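Putative aminotransferase (Actinomadura melliaura, PDB 4ZWV) is a putative pyridoxal phosphate-dependent sugar aminotransferase, probably acting in biosynthesis of the aminopentose of the indolocarbazole AT2433. Local coordinates at residues A[113-116]-A[117-121]; A[136-139]-A[140-143]. One frame throughout, in Å; residues are numbered along the deposited sequence.

Contact 1. Residues A[113-116]-A[117-121]; sequences DDLE and RKISP
D114 meets two basic side chains from the next turn of its helix, one at each carboxylate oxygen. R117 crosses it at about a right angle, and the guanidinium plane is turned 52° from the carboxylate. R117 NH2 reaches D114 OD1 at 3.0 Å, on its anti side and somewhat out of the carboxylate plane; the N-H...O angle is also bent, at 140°. A bend at chi3 (-58°) folds the arginine back over its own helix, so that the rim of one guanidinium face lies over D114 CA and D113 O. Water 1 closes a ring at the edge of the group: it accepts from R117 NE and donates to D114 OD1.

K118 works on the other oxygen. Its extended chain passes the aspartate at a slant, and NZ lands on the syn lone pair of D114 OD2 at 2.7 Å. The same OD2 also accepts from D102 N, and K118 NZ donates to W100 O; the pair is thus tied to the end of strand 97-100 and the loop after it.

On another side of the helix, L115 CD1 lies 4.4 Å from I119 CG1, and both side chains pack on L78 of strand 76-79. The backbone is tightening here: K118 N bonds to L115 O at 3.0 Å, whereas I119 N holds that oxygen only weakly. Water 2 bridges E116 O and I119 O just as the chain leaves the helix. The arrangement is an i to i+3 and i to i+4 salt-bridge network at the C-terminal end of the short helix 112-118, which leads into strand 123-129 of the central sheet.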
ATOM      1  N   ASP A 113       0.102 -13.683 -30.598  1.00 14.65           N
ATOM      2  CA  ASP A 113       1.124 -14.137 -31.543  1.00 15.73           C
ATOM      3  C   ASP A 113       2.471 -13.544 -31.147  1.00 15.83           C
ATOM      4  O   ASP A 113       3.501 -14.225 -31.156  1.00 15.92           O
ATOM      5  CB  ASP A 113       0.784 -13.718 -32.974  1.00 16.81           C
ATOM      6  CG  ASP A 113      -0.440 -14.424 -33.516  1.00 24.93           C
ATOM      7  OD1 ASP A 113      -0.540 -15.655 -33.349  1.00 27.98           O
ATOM      8  OD2 ASP A 113      -1.305 -13.741 -34.099  1.00 38.37           O
ATOM      9  N   ASP A 114       2.450 -12.260 -30.804  1.00 14.40           N
ATOM     10  CA  ASP A 114       3.665 -11.568 -30.391  1.00 13.31           C
ATOM     11  C   ASP A 114       4.143 -12.121 -29.052  1.00 14.93           C
ATOM     12  O   ASP A 114       5.339 -12.297 -28.845  1.00 15.40           O
ATOM     13  CB  ASP A 114       3.421 -10.057 -30.304  1.00 13.73           C
ATOM     14  CG  ASP A 114       4.710  -9.258 -30.226  1.00 15.70           C
ATOM     15  OD1 ASP A 114       5.628  -9.521 -31.043  1.00 19.14           O
ATOM     16  OD2 ASP A 114       4.808  -8.365 -29.359  1.00 14.59           O
ATOM     17  N   LEU A 115       3.203 -12.417 -28.161  1.00 12.08           N
ATOM     18  CA  LEU A 115       3.549 -13.040 -26.891  1.00 12.93           C
ATOM     19  C   LEU A 115       4.339 -14.324 -27.105  1.00 14.80           C
ATOM     20  O   LEU A 115       5.416 -14.504 -26.531  1.00 14.17           O
ATOM     21  CB  LEU A 115       2.298 -13.341 -26.072  1.00 13.70           C
ATOM     22  CG  LEU A 115       2.608 -14.167 -24.817  1.00 12.57           C
ATOM     23  CD1 LEU A 115       3.462 -13.379 -23.829  1.00 14.04           C
ATOM     24  CD2 LEU A 115       1.321 -14.631 -24.170  1.00 13.14           C
ATOM     25  N   GLU A 116       3.820 -15.207 -27.949  1.00 13.63           N
ATOM     26  CA  GLU A 116       4.478 -16.493 -28.129  1.00 14.46           C
ATOM     27  C   GLU A 116       5.890 -16.320 -28.704  1.00 16.19           C
ATOM     28  O   GLU A 116       6.823 -17.025 -28.296  1.00 17.51           O
ATOM     29  CB  GLU A 116       3.646 -17.422 -29.012  1.00 17.16           C
ATOM     30  CG  GLU A 116       4.314 -18.791 -29.140  1.00 17.02           C
ATOM     31  CD  GLU A 116       3.366 -19.914 -29.504  1.00 25.19           C
ATOM     32  OE1 GLU A 116       2.259 -19.641 -30.014  1.00 24.74           O
ATOM     33  OE2 GLU A 116       3.751 -21.086 -29.285  1.00 26.66           O
ATOM     34  N   ARG A 117       6.064 -15.355 -29.605  1.00 14.13           N
ATOM     35  CA  ARG A 117       7.386 -15.093 -30.172  1.00 15.56           C
ATOM     36  C   ARG A 117       8.379 -14.561 -29.136  1.00 15.26           C
ATOM     37  O   ARG A 117       9.594 -14.706 -29.302  1.00 19.02           O
ATOM     38  CB  ARG A 117       7.289 -14.095 -31.327  1.00 17.33           C
ATOM     39  CG  ARG A 117       6.619 -14.646 -32.575  1.00 23.25           C
ATOM     40  CD  ARG A 117       6.784 -13.687 -33.748  1.00 26.71           C
ATOM     41  NE  ARG A 117       6.240 -12.364 -33.471  1.00 24.68           N
ATOM     42  CZ  ARG A 117       5.045 -11.941 -33.877  1.00 25.59           C
ATOM     43  NH1 ARG A 117       4.251 -12.734 -34.594  1.00 25.51           N
ATOM     44  NH2 ARG A 117       4.652 -10.714 -33.575  1.00 22.40           N
ATOM     45  N   LYS A 118       7.874 -13.946 -28.068  1.00 13.38           N
ATOM     46  CA  LYS A 118       8.765 -13.266 -27.129  1.00 12.10           C
ATOM     47  C   LYS A 118       9.061 -14.046 -25.850  1.00 13.57           C
ATOM     48  O   LYS A 118       9.906 -13.642 -25.057  1.00 16.18           O
ATOM     49  CB  LYS A 118       8.193 -11.891 -26.795  1.00 13.19           C
ATOM     50  CG  LYS A 118       8.395 -10.915 -27.950  1.00 15.34           C
ATOM     51  CD  LYS A 118       7.673  -9.606 -27.728  1.00 12.54           C
ATOM     52  CE  LYS A 118       8.116  -8.586 -28.769  1.00 15.11           C
ATOM     53  NZ  LYS A 118       7.253  -7.371 -28.758  1.00 13.43           N
ATOM     54  N   ILE A 119       8.372 -15.160 -25.642  1.00 15.09           N
ATOM     55  CA  ILE A 119       8.732 -16.033 -24.524  1.00 12.31           C
ATOM     56  C   ILE A 119      10.146 -16.559 -24.770  1.00 12.69           C
ATOM     57  O   ILE A 119      10.486 -16.980 -25.882  1.00 15.77           O
ATOM     58  CB  ILE A 119       7.732 -17.183 -24.369  1.00 13.51           C
ATOM     59  CG1 ILE A 119       6.386 -16.633 -23.924  1.00 13.91           C
ATOM     60  CG2 ILE A 119       8.245 -18.230 -23.375  1.00 16.89           C
ATOM     61  CD1 ILE A 119       5.274 -17.664 -23.929  1.00 17.45           C
ATOM     62  N   SER A 120      10.984 -16.489 -23.744  1.00 15.48           N
ATOM     63  CA  SER A 120      12.402 -16.794 -23.892  1.00 19.11           C
ATOM     64  C   SER A 120      12.898 -17.526 -22.649  1.00 14.80           C
ATOM     65  O   SER A 120      12.152 -17.645 -21.670  1.00 14.36           O
ATOM     66  CB  SER A 120      13.207 -15.505 -24.112  1.00 19.78           C
ATOM     67  OG  SER A 120      13.377 -14.805 -22.900  1.00 19.01           O
ATOM     68  N   PRO A 121      14.156 -18.009 -22.675  1.00 16.90           N
ATOM     69  CA  PRO A 121      14.702 -18.612 -21.454  1.00 15.44           C
ATOM     70  C   PRO A 121      14.719 -17.661 -20.258  1.00 17.73           C
ATOM     71  O   PRO A 121      14.823 -18.137 -19.133  1.00 17.11           O
ATOM     72  CB  PRO A 121      16.124 -18.997 -21.871  1.00 14.65           C
ATOM     73  CG  PRO A 121      16.020 -19.258 -23.337  1.00 17.53           C
ATOM     74  CD  PRO A 121      15.037 -18.239 -23.837  1.00 18.05           C
TER
HETATM   75  O   HOH W   1       8.124 -10.384 -32.233  1.00 40.52           O
HETATM   76  O   HOH W   2       9.341 -17.837 -28.067  1.00 29.54           O

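Contact 2. Residues A[136-139]-A[140-143]; sequences VDLD and RLAG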
ATOM      1  N   VAL A 136      -9.131 -11.517 -22.263  1.00  9.86           N
ATOM      2  CA  VAL A 136      -8.135 -12.202 -23.073  1.00 11.49           C
ATOM      3  C   VAL A 136      -8.572 -13.634 -23.385  1.00 12.59           C
ATOM      4  O   VAL A 136      -9.314 -14.246 -22.612  1.00 11.63           O
ATOM      5  CB  VAL A 136      -6.772 -12.203 -22.306  1.00 14.53           C
ATOM      6  CG1 VAL A 136      -5.689 -12.955 -23.044  1.00 17.57           C
ATOM      7  CG2 VAL A 136      -6.322 -10.757 -22.029  1.00 20.77           C
ATOM      8  N   ASP A 137      -8.122 -14.157 -24.525  1.00 11.59           N
ATOM      9  CA  ASP A 137      -8.355 -15.546 -24.900  1.00 11.54           C
ATOM     10  C   ASP A 137      -7.514 -16.491 -24.026  1.00 10.19           C
ATOM     11  O   ASP A 137      -6.418 -16.911 -24.418  1.00 11.73           O
ATOM     12  CB  ASP A 137      -8.019 -15.719 -26.386  1.00 12.90           C
ATOM     13  CG  ASP A 137      -8.416 -17.076 -26.941  1.00 13.88           C
ATOM     14  OD1 ASP A 137      -8.738 -18.017 -26.174  1.00 14.50           O
ATOM     15  OD2 ASP A 137      -8.379 -17.204 -28.188  1.00 16.82           O
ATOM     16  N   LEU A 138      -8.039 -16.831 -22.853  1.00 10.79           N
ATOM     17  CA  LEU A 138      -7.261 -17.555 -21.849  1.00 12.51           C
ATOM     18  C   LEU A 138      -6.922 -18.985 -22.259  1.00 13.27           C
ATOM     19  O   LEU A 138      -5.862 -19.489 -21.884  1.00 12.74           O
ATOM     20  CB  LEU A 138      -8.005 -17.556 -20.510  1.00 12.76           C
ATOM     21  CG  LEU A 138      -8.098 -16.169 -19.864  1.00 12.13           C
ATOM     22  CD1 LEU A 138      -9.003 -16.254 -18.641  1.00 11.58           C
ATOM     23  CD2 LEU A 138      -6.729 -15.630 -19.461  1.00 11.89           C
ATOM     24  N   ASP A 139      -7.787 -19.641 -23.041  1.00 11.16           N
ATOM     25  CA  ASP A 139      -7.484 -21.002 -23.489  1.00 11.21           C
ATOM     26  C   ASP A 139      -6.313 -20.992 -24.467  1.00 15.00           C
ATOM     27  O   ASP A 139      -5.462 -21.881 -24.448  1.00 15.38           O
ATOM     28  CB  ASP A 139      -8.692 -21.664 -24.166  1.00 12.19           C
ATOM     29  CG  ASP A 139      -9.815 -22.034 -23.198  1.00 16.87           C
ATOM     30  OD1 ASP A 139      -9.660 -21.918 -21.964  1.00 20.20           O
ATOM     31  OD2 ASP A 139     -10.879 -22.471 -23.700  1.00 17.59           O
ATOM     32  N   ARG A 140      -6.284 -19.998 -25.345  1.00 12.09           N
ATOM     33  CA  ARG A 140      -5.176 -19.883 -26.286  1.00 13.53           C
ATOM     34  C   ARG A 140      -3.872 -19.623 -25.543  1.00 14.71           C
ATOM     35  O   ARG A 140      -2.828 -20.221 -25.844  1.00 15.45           O
ATOM     36  CB  ARG A 140      -5.440 -18.774 -27.298  1.00 15.54           C
ATOM     37  CG  ARG A 140      -4.335 -18.642 -28.303  1.00 21.80           C
ATOM     38  CD  ARG A 140      -4.672 -17.643 -29.382  1.00 23.65           C
ATOM     39  NE  ARG A 140      -3.523 -17.452 -30.260  1.00 25.85           N
ATOM     40  CZ  ARG A 140      -3.372 -16.415 -31.068  1.00 28.47           C
ATOM     41  NH1 ARG A 140      -4.306 -15.476 -31.117  1.00 27.55           N
ATOM     42  NH2 ARG A 140      -2.287 -16.318 -31.825  1.00 35.07           N
ATOM     43  N   LEU A 141      -3.948 -18.737 -24.562  1.00 12.21           N
ATOM     44  CA  LEU A 141      -2.822 -18.438 -23.702  1.00 11.77           C
ATOM     45  C   LEU A 141      -2.292 -19.711 -23.029  1.00 13.51           C
ATOM     46  O   LEU A 141      -1.086 -19.963 -23.043  1.00 13.17           O
ATOM     47  CB  LEU A 141      -3.249 -17.396 -22.673  1.00 11.18           C
ATOM     48  CG  LEU A 141      -2.237 -17.041 -21.603  1.00 11.58           C
ATOM     49  CD1 LEU A 141      -0.983 -16.443 -22.227  1.00 15.20           C
ATOM     50  CD2 LEU A 141      -2.865 -16.081 -20.607  1.00 13.27           C
ATOM     51  N   ALA A 142      -3.192 -20.538 -22.493  1.00 12.86           N
ATOM     52  CA  ALA A 142      -2.778 -21.792 -21.855  1.00 13.18           C
ATOM     53  C   ALA A 142      -2.050 -22.720 -22.839  1.00 14.82           C
ATOM     54  O   ALA A 142      -1.080 -23.378 -22.468  1.00 14.50           O
ATOM     55  CB  ALA A 142      -3.982 -22.507 -21.242  1.00 13.72           C
ATOM     56  N   GLY A 143      -2.504 -22.769 -24.091  1.00 12.92           N
ATOM     57  CA  GLY A 143      -1.834 -23.568 -25.107  1.00 13.20           C
ATOM     58  C   GLY A 143      -0.428 -23.070 -25.420  1.00 15.08           C
ATOM     59  O   GLY A 143       0.506 -23.857 -25.620  1.00 13.90           O
TER
HETATM   60  O   HOH W   3      -7.195 -15.489 -29.959  1.00 30.23           O
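D137 caps the start of a helix by reaching forward to R140, and its side chain can be followed outward atom by atom. CB passes 4.1 Å from R140 CB, a light contact. With chi1 at -172°, CG stands opposite the backbone N and swings toward the first turn, where it rests 3.4 Å from R140 CB. At the tip the two oxygens part company. OD1 accepts from R140 N at 3.3 Å in a fairly straight bond, although the N-H comes from above the carboxylate plane, 65° out of it. OD1 has a second partner in Y170 OH, which also accepts from D139 N and so ties the cap to strand 169-170. OD2 sits against R140 CB and receives a hydrogen bond from water 3 at 2.7 Å; that water in turn accepts from R140 NH1, lying in the plane of the guanidinium at its edge.

R140 itself crosses the aspartate at about a right angle, its chain extended from CG to NE and its guanidinium plane turned 70° from the carboxylate. The charged groups do not touch, D137 OD2 lying 5.3 Å from R140 NE, and water 3 bridges them, while R140 NH2 is paired with D113. The main chain takes over directly, L141 N bonding to D137 O at 3.1 Å. On the inner face L138 and L141 lie side by side, their CD2 atoms 4.1 Å apart.

This N-cap opens helix 138-152, the crossover helix between parallel strands 123-129 and 157-161. L138 packs on E160 and L141 on V158 of the second strand, while R140 and L141 also touch L112 and L115 of helix 112-118.

In the fold
The two contacts lie in series along the chain, at the C-terminal end of helix 112-118 and the N-terminal end of helix 138-152, with strand 123-129 between them in sequence. Their centres are 14 Å apart, yet they touch directly. L115 CD2 packs against L141 CD1 at 3.5 Å, joining the two helices beside the central sheet. D113 OD1 and R140 NH2 are paired as a salt bridge, though the modelled 2.4 Å is too short to take literally. Both contacts belong to the scaffold, away from the pyridoxal phosphate site, which includes H164, S185 and K190; K190, predicted to form the Schiff base, is not modelled here, and the chain carries no bound cofactor.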